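Putative laminarinase (PDB 2W39) probably hydrolyses beta-glucans such as laminarin and lichenin, as an extracellular family 16 glycosyl hydrolase of a white rot fungus. Local coordinates at residues A[71-76]-A[105-110]; A[188-191]-A[196-199]. One frame throughout, in Å; residues are numbered along the deposited sequence.

Interaction 1. Residues A[71-76]-A[105-110]; sequences SVRIRS and TDEGDW. With BGC (beta-D-glucopyranose), chain B.
Arg73 and Arg75, two residues apart on one face of strand 69-76, grip the carboxylate of Glu107 in a salt-bridge network. Glu107 sits in the loop after strand 98-105, beside the sugar-binding cleft of this family 16 beta sandwich.

The two salt bridges use different oxygens. Arg75 NH1 holds Glu107 OE1 at 2.8 Å with a nearly straight bond, 166° at the hydrogen. The NH1 comes in on the syn side of the carboxylate but tilted out of its plane, while OE1 lies in the guanidinium plane of Arg75. The two flat groups are perpendicular. The Arg75 chain bends at chi3, and its CD lies only 3.1 Å from Glu107 OE1. Arg73 NH2 meets Glu107 OE2 at 2.9 Å. This bond is more bent, 143° at the hydrogen. It reaches OE2 from above the carboxylate plane, and OE2 is itself somewhat tilted from the Arg73 guanidinium plane. Each carboxylate oxygen is thus held by one guanidinium, which should limit rotation about the CG-CD bond.

Glu21 joins the network from outside the two segments. Its OE1 forms a salt bridge with Arg73 NE, while its OE2 lies close to Glu107 OE2. The nearby arginines probably offset this meeting of like charges.

The sugar contacts are of two kinds. Trp110 turns one indole face to the glucose. BGC C5 lies 3.7 Å from Trp110 CD1, and BGC O4 lies over the same ring toward its rim, 3.5 Å from Trp110 CD2. Trp110 NE1 is hydrogen-bonded to Glu115, which probably helps fix the orientation of the ring. The other contact is polar. Arg73 runs extended from CG to NE, with CG anti to the backbone N (chi1 172°), and this carries its guanidinium to the cleft. There the Arg73 NH2 that binds Glu107 also donates to BGC O6, at 3.1 Å.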
ATOM      1  N   SER A  71       7.959 -11.595  -7.877  1.00  5.61           N
ATOM      2  CA  SER A  71       7.062 -10.464  -7.711  1.00  5.36           C
ATOM      3  C   SER A  71       7.903  -9.194  -7.764  1.00  5.32           C
ATOM      4  O   SER A  71       9.119  -9.256  -8.011  1.00  5.86           O
ATOM      5  CB  SER A  71       6.315 -10.596  -6.384  1.00  5.73           C
ATOM      6  OG  SER A  71       5.245  -9.662  -6.334  1.00  6.08           O
ATOM      7  N   VAL A  72       7.255  -8.061  -7.513  1.00  5.53           N
ATOM      8  CA  VAL A  72       7.928  -6.778  -7.623  1.00  5.60           C
ATOM      9  C   VAL A  72       7.615  -5.872  -6.439  1.00  5.45           C
ATOM     10  O   VAL A  72       6.527  -5.938  -5.840  1.00  5.72           O
ATOM     11  CB  VAL A  72       7.607  -6.062  -8.960  1.00  6.38           C
ATOM     12  CG1 VAL A  72       8.078  -6.894 -10.167  1.00  7.26           C
ATOM     13  CG2 VAL A  72       6.132  -5.716  -9.081  1.00  8.86           C
ATOM     14  N   ARG A  73       8.574  -4.993  -6.154  1.00  5.05           N
ATOM     15  CA  ARG A  73       8.487  -3.947  -5.140  1.00  5.38           C
ATOM     16  C   ARG A  73       9.110  -2.714  -5.787  1.00  5.17           C
ATOM     17  O   ARG A  73      10.322  -2.671  -6.003  1.00  6.23           O
ATOM     18  CB  ARG A  73       9.253  -4.381  -3.890  1.00  5.47           C
ATOM     19  CG  ARG A  73       9.404  -3.281  -2.835  1.00  5.17           C
ATOM     20  CD  ARG A  73       9.835  -3.858  -1.526  1.00  7.41           C
ATOM     21  NE  ARG A  73      10.332  -2.838  -0.600  1.00  5.93           N
ATOM     22  CZ  ARG A  73      10.307  -2.943   0.729  1.00  5.64           C
ATOM     23  NH1 ARG A  73       9.672  -3.943   1.325  1.00  6.96           N
ATOM     24  NH2 ARG A  73      10.863  -1.998   1.472  1.00  6.51           N
ATOM     25  N   ILE A  74       8.276  -1.756  -6.157  1.00  4.90           N
ATOM     26  CA  ILE A  74       8.767  -0.566  -6.827  1.00  5.57           C
ATOM     27  C   ILE A  74       8.802   0.601  -5.873  1.00  5.21           C
ATOM     28  O   ILE A  74       7.957   0.718  -4.985  1.00  5.55           O
ATOM     29  CB  ILE A  74       7.972  -0.257  -8.143  1.00  5.49           C
ATOM     30  CG1 ILE A  74       6.507   0.194  -7.908  1.00  5.47           C
ATOM     31  CG2 ILE A  74       8.062  -1.449  -9.122  1.00  7.04           C
ATOM     32  CD1 ILE A  74       5.864   0.814  -9.140  1.00  6.57           C
ATOM     33  N   ARG A  75       9.784   1.473  -6.047  1.00  5.22           N
ATOM     34  CA  ARG A  75      10.031   2.561  -5.125  1.00  5.28           C
ATOM     35  C   ARG A  75      10.283   3.839  -5.916  1.00  5.28           C
ATOM     36  O   ARG A  75      11.115   3.870  -6.836  1.00  5.80           O
ATOM     37  CB  ARG A  75      11.268   2.237  -4.281  1.00  6.34           C
ATOM     38  CG  ARG A  75      11.575   3.318  -3.245  1.00  7.01           C
ATOM     39  CD  ARG A  75      12.825   3.010  -2.460  1.00  7.80           C
ATOM     40  NE  ARG A  75      14.036   3.162  -3.271  1.00  8.97           N
ATOM     41  CZ  ARG A  75      15.261   2.896  -2.836  1.00 10.80           C
ATOM     42  NH1 ARG A  75      15.445   2.413  -1.617  1.00 12.56           N
ATOM     43  NH2 ARG A  75      16.303   3.108  -3.629  1.00 13.49           N
ATOM     44  N   SER A  76       9.596   4.919  -5.555  1.00  5.01           N
ATOM     45  CA  SER A  76       9.839   6.193  -6.244  1.00  5.71           C
ATOM     46  C   SER A  76      11.282   6.618  -6.052  1.00  5.55           C
ATOM     47  O   SER A  76      11.854   6.448  -4.979  1.00  6.13           O
ATOM     48  CB  SER A  76       8.892   7.300  -5.760  1.00  5.91           C
ATOM     49  OG  SER A  76       9.093   7.616  -4.388  1.00  5.15           O
ATOM     50  N   THR A 105       7.800   5.210   3.157  1.00  5.05           N
ATOM     51  CA  THR A 105       8.732   5.109   4.274  1.00  5.61           C
ATOM     52  C   THR A 105      10.094   5.657   3.882  1.00  5.71           C
ATOM     53  O   THR A 105      10.326   6.008   2.717  1.00  6.12           O
ATOM     54  CB  THR A 105       8.846   3.638   4.767  1.00  6.33           C
ATOM     55  OG1 THR A 105       9.450   3.621   6.063  1.00  6.67           O
ATOM     56  CG2 THR A 105       9.685   2.795   3.810  1.00  6.92           C
ATOM     57  N   ASP A 106      10.979   5.714   4.874  1.00  6.63           N
ATOM     58  CA  ASP A 106      12.396   5.902   4.657  1.00  7.61           C
ATOM     59  C   ASP A 106      13.072   4.608   5.125  1.00  7.06           C
ATOM     60  O   ASP A 106      13.217   4.354   6.334  1.00  7.44           O
ATOM     61  CB  ASP A 106      12.841   7.128   5.463  1.00  8.50           C
ATOM     62  CG  ASP A 106      14.292   7.465   5.283  1.00 10.22           C
ATOM     63  OD1 ASP A 106      15.058   6.607   4.829  1.00 10.07           O
ATOM     64  OD2 ASP A 106      14.677   8.621   5.617  1.00 11.41           O
ATOM     65  N   GLU A 107      13.421   3.760   4.167  1.00  7.56           N
ATOM     66  CA  GLU A 107      13.994   2.459   4.486  1.00  8.26           C
ATOM     67  C   GLU A 107      15.317   2.618   5.215  1.00  8.61           C
ATOM     68  O   GLU A 107      15.666   1.803   6.074  1.00 10.84           O
ATOM     69  CB  GLU A 107      14.199   1.624   3.223  1.00  8.31           C
ATOM     70  CG  GLU A 107      12.915   1.170   2.535  1.00  7.64           C
ATOM     71  CD  GLU A 107      13.174   0.846   1.092  1.00  7.03           C
ATOM     72  OE1 GLU A 107      13.515   1.774   0.338  1.00  8.99           O
ATOM     73  OE2 GLU A 107      13.073  -0.337   0.705  1.00  8.27           O
ATOM     74  N   GLY A 108      16.042   3.681   4.879  1.00  8.56           N
ATOM     75  CA  GLY A 108      17.400   3.879   5.375  1.00  9.08           C
ATOM     76  C   GLY A 108      17.544   4.142   6.856  1.00  8.98           C
ATOM     77  O   GLY A 108      18.645   3.977   7.391  1.00  9.36           O
ATOM     78  N   ASP A 109      16.466   4.567   7.515  1.00  9.33           N
ATOM     79  CA  ASP A 109      16.500   4.819   8.959  1.00  9.08           C
ATOM     80  C   ASP A 109      15.270   4.277   9.697  1.00  8.58           C
ATOM     81  O   ASP A 109      14.949   4.740  10.787  1.00  8.55           O
ATOM     82  CB  ASP A 109      16.718   6.303   9.258  1.00  9.82           C
ATOM     83  CG  ASP A 109      15.608   7.184   8.755  1.00 10.08           C
ATOM     84  OD1 ASP A 109      14.582   6.699   8.203  1.00  9.79           O
ATOM     85  OD2 ASP A 109      15.772   8.414   8.945  1.00 13.36           O
ATOM     86  N   TRP A 110      14.628   3.266   9.120  1.00  8.53           N
ATOM     87  CA  TRP A 110      13.379   2.728   9.665  1.00  8.35           C
ATOM     88  C   TRP A 110      13.589   2.258  11.112  1.00  8.65           C
ATOM     89  O   TRP A 110      14.588   1.608  11.406  1.00  9.34           O
ATOM     90  CB  TRP A 110      12.890   1.574   8.775  1.00  8.46           C
ATOM     91  CG  TRP A 110      11.495   1.134   9.111  1.00  8.37           C
ATOM     92  CD1 TRP A 110      10.338   1.545   8.505  1.00  8.45           C
ATOM     93  CD2 TRP A 110      11.100   0.209  10.136  1.00  8.78           C
ATOM     94  NE1 TRP A 110       9.250   0.947   9.096  1.00  8.75           N
ATOM     95  CE2 TRP A 110       9.684   0.120  10.098  1.00  8.65           C
ATOM     96  CE3 TRP A 110      11.797  -0.542  11.093  1.00  9.26           C
ATOM     97  CZ2 TRP A 110       8.961  -0.706  10.961  1.00  9.97           C
ATOM     98  CZ3 TRP A 110      11.070  -1.366  11.947  1.00 10.41           C
ATOM     99  CH2 TRP A 110       9.666  -1.423  11.888  1.00 10.20           C
TER
HETATM  100  C2  BGC B   2       9.816  -4.210   8.104  1.00 14.05           C
HETATM  101  C3  BGC B   2      11.087  -3.509   8.573  1.00 14.21           C
HETATM  102  C4  BGC B   2      11.738  -2.688   7.464  1.00 14.36           C
HETATM  103  C5  BGC B   2      10.712  -1.754   6.814  1.00 13.98           C
HETATM  104  C6  BGC B   2      11.267  -1.022   5.592  1.00 13.01           C
HETATM  105  C1  BGC B   2       8.875  -3.199   7.460  1.00 13.58           C
HETATM  106  O2  BGC B   2       9.173  -4.811   9.236  1.00 15.92           O
HETATM  107  O3  BGC B   2      12.025  -4.483   9.048  1.00 16.70           O
HETATM  108  O4  BGC B   2      12.820  -1.923   8.020  1.00 15.85           O
HETATM  109  O5  BGC B   2       9.578  -2.527   6.405  1.00 13.24           O
HETATM  110  O6  BGC B   2      11.453  -1.917   4.479  1.00 11.16           O

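Interaction 2. Residues A[188-191]-A[196-199]; sequences AMER and IKVW
Ala188 and Trp199 form a hydrogen-bonded pair in the antiparallel hairpin of strands 185-191 and 195-202, in one sheet of the beta sandwich. Ala188 N to Trp199 O is 2.9 Å, and Trp199 N to Ala188 O is 2.8 Å. Glu190 and Lys197 form the second such pair.

The tightly packed face carries Met189, Arg191, Ile196 and Val198. Met189 CG meets Val198 CG2 at 3.9 Å. The Met189 chain bends at chi2 (-72°), which brings SD 3.9 Å from Ile196 CG2. Alongside, Arg191 CG lies against Ile196 CG1, while its guanidinium leads away to the carbonyl of Asp243. Val116 and Ile118 of strand 115-120, in the facing sheet, touch the side chains of Ile196, Met189 and Val198 on this face.

The other face is more polar and looser toward Lys197. Trp199 turns its ring edge to Glu190. Trp199 CZ3 is 3.7 Å from Glu190 CB. Trp199 CH2 is 3.5 Å from Glu190 OE1. Lys197 is partly exposed, and its NZ stays 5.0 Å from Glu190 OE1. One water donates to OE1 and accepts from NZ. Tyr3 and Thr221 also bind the Glu190 carboxylate. Its charge is therefore probably stabilised by hydrogen bonds and by a water bridge to Lys197, without a direct salt bridge to that lysine.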
ATOM      1  N   ALA A 188      -6.164   8.506  -1.429  1.00  4.74           N
ATOM      2  CA  ALA A 188      -5.405   9.758  -1.363  1.00  4.92           C
ATOM      3  C   ALA A 188      -4.856   9.904   0.044  1.00  4.85           C
ATOM      4  O   ALA A 188      -5.534   9.593   1.026  1.00  5.68           O
ATOM      5  CB  ALA A 188      -6.285  10.940  -1.723  1.00  5.51           C
ATOM      6  N   MET A 189      -3.626  10.392   0.146  1.00  4.72           N
ATOM      7  CA  MET A 189      -2.986  10.590   1.445  1.00  4.73           C
ATOM      8  C   MET A 189      -2.413  11.991   1.462  1.00  4.86           C
ATOM      9  O   MET A 189      -1.648  12.346   0.558  1.00  5.43           O
ATOM     10  CB  MET A 189      -1.907   9.519   1.659  1.00  5.26           C
ATOM     11  CG  MET A 189      -1.248   9.479   3.039  1.00  6.65           C
ATOM     12  SD  MET A 189      -0.107  10.848   3.374  1.00  5.98           S
ATOM     13  CE  MET A 189       1.166  10.545   2.158  1.00  9.51           C
ATOM     14  N   GLU A 190      -2.812  12.787   2.458  1.00  4.82           N
ATOM     15  CA  GLU A 190      -2.236  14.099   2.713  1.00  5.35           C
ATOM     16  C   GLU A 190      -1.383  14.033   3.966  1.00  5.00           C
ATOM     17  O   GLU A 190      -1.851  13.617   5.028  1.00  5.70           O
ATOM     18  CB  GLU A 190      -3.336  15.159   2.878  1.00  5.19           C
ATOM     19  CG  GLU A 190      -2.771  16.544   3.222  1.00  6.44           C
ATOM     20  CD  GLU A 190      -3.818  17.609   3.453  1.00  7.34           C
ATOM     21  OE1 GLU A 190      -4.999  17.260   3.620  1.00  8.67           O
ATOM     22  OE2 GLU A 190      -3.433  18.806   3.495  1.00  9.11           O
ATOM     23  N   ARG A 191      -0.128  14.464   3.834  1.00  4.77           N
ATOM     24  CA  ARG A 191       0.785  14.549   4.968  1.00  5.47           C
ATOM     25  C   ARG A 191       1.234  15.999   5.112  1.00  5.61           C
ATOM     26  O   ARG A 191       1.745  16.614   4.175  1.00  5.89           O
ATOM     27  CB  ARG A 191       2.013  13.668   4.738  1.00  5.95           C
ATOM     28  CG  ARG A 191       3.110  13.928   5.757  1.00  6.47           C
ATOM     29  CD  ARG A 191       4.282  12.971   5.635  1.00  6.58           C
ATOM     30  NE  ARG A 191       5.466  13.595   6.215  1.00  6.93           N
ATOM     31  CZ  ARG A 191       6.710  13.257   5.896  1.00  6.77           C
ATOM     32  NH1 ARG A 191       6.938  12.208   5.117  1.00  7.21           N
ATOM     33  NH2 ARG A 191       7.720  13.961   6.383  1.00  7.24           N
ATOM     34  N   ILE A 196      -1.476  13.275   9.334  1.00  5.61           N
ATOM     35  CA  ILE A 196      -1.608  12.460   8.124  1.00  5.37           C
ATOM     36  C   ILE A 196      -3.073  12.060   8.002  1.00  5.20           C
ATOM     37  O   ILE A 196      -3.698  11.686   8.993  1.00  5.46           O
ATOM     38  CB  ILE A 196      -0.658  11.239   8.183  1.00  5.76           C
ATOM     39  CG1 ILE A 196       0.795  11.713   8.035  1.00  6.87           C
ATOM     40  CG2 ILE A 196      -1.012  10.214   7.088  1.00  6.19           C
ATOM     41  CD1 ILE A 196       1.850  10.677   8.359  1.00  8.54           C
ATOM     42  N   LYS A 197      -3.597  12.171   6.780  1.00  5.03           N
ATOM     43  CA  LYS A 197      -4.966  11.753   6.462  1.00  5.55           C
ATOM     44  C   LYS A 197      -4.938  10.811   5.273  1.00  5.07           C
ATOM     45  O   LYS A 197      -4.156  11.011   4.334  1.00  5.20           O
ATOM     46  CB  LYS A 197      -5.848  12.952   6.100  1.00  5.93           C
ATOM     47  CG  LYS A 197      -6.200  13.838   7.289  1.00  6.64           C
ATOM     48  CD  LYS A 197      -6.937  15.098   6.875  1.00  7.76           C
ATOM     49  CE  LYS A 197      -7.139  16.012   8.083  1.00  9.02           C
ATOM     50  NZ  LYS A 197      -7.826  17.281   7.708  1.00 11.15           N
ATOM     51  N   VAL A 198      -5.809   9.806   5.293  1.00  4.92           N
ATOM     52  CA  VAL A 198      -6.042   8.966   4.125  1.00  5.07           C
ATOM     53  C   VAL A 198      -7.537   8.991   3.823  1.00  4.96           C
ATOM     54  O   VAL A 198      -8.360   8.847   4.739  1.00  5.60           O
ATOM     55  CB  VAL A 198      -5.587   7.499   4.348  1.00  5.20           C
ATOM     56  CG1 VAL A 198      -5.871   6.634   3.133  1.00  6.47           C
ATOM     57  CG2 VAL A 198      -4.106   7.414   4.702  1.00  5.96           C
ATOM     58  N   TRP A 199      -7.860   9.144   2.539  1.00  4.78           N
ATOM     59  CA  TRP A 199      -9.238   8.992   2.072  1.00  5.20           C
ATOM     60  C   TRP A 199      -9.299   7.811   1.113  1.00  5.26           C
ATOM     61  O   TRP A 199      -8.431   7.675   0.232  1.00  5.58           O
ATOM     62  CB  TRP A 199      -9.697  10.203   1.265  1.00  6.31           C
ATOM     63  CG  TRP A 199      -9.854  11.502   1.982  1.00  6.20           C
ATOM     64  CD1 TRP A 199     -11.027  12.066   2.402  1.00  7.10           C
ATOM     65  CD2 TRP A 199      -8.814  12.440   2.302  1.00  5.76           C
ATOM     66  NE1 TRP A 199     -10.779  13.294   2.981  1.00  7.09           N
ATOM     67  CE2 TRP A 199      -9.431  13.545   2.932  1.00  6.50           C
ATOM     68  CE3 TRP A 199      -7.421  12.456   2.102  1.00  5.94           C
ATOM     69  CZ2 TRP A 199      -8.705  14.669   3.357  1.00  6.98           C
ATOM     70  CZ3 TRP A 199      -6.706  13.562   2.525  1.00  6.40           C
ATOM     71  CH2 TRP A 199      -7.347  14.652   3.146  1.00  6.68           C
TER
HETATM   72  O   HOH W   1      -7.038  18.294   5.171  1.00 14.44           O

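Strand 69-76 comes first along the chain. Interaction 1 closes a loop of 28 residues, which includes strand 83-89 and most of strand 98-105, and ties the mixed sheet to the loop that leads into strand 115-120. Interaction 2 comes later and closes only the short turn between strands 185-191 and 195-202. The contacts are in series; they neither nest nor cross. The centres of interaction 1 and interaction 2 are 19 Å apart, and the two do not touch. The fold still relates them. Strand 83-89, inside the first loop, pairs with strand 185-191 in the antiparallel sheet. The loop of residues 105-110 leads into strand 115-120, the strand that faces the hairpin.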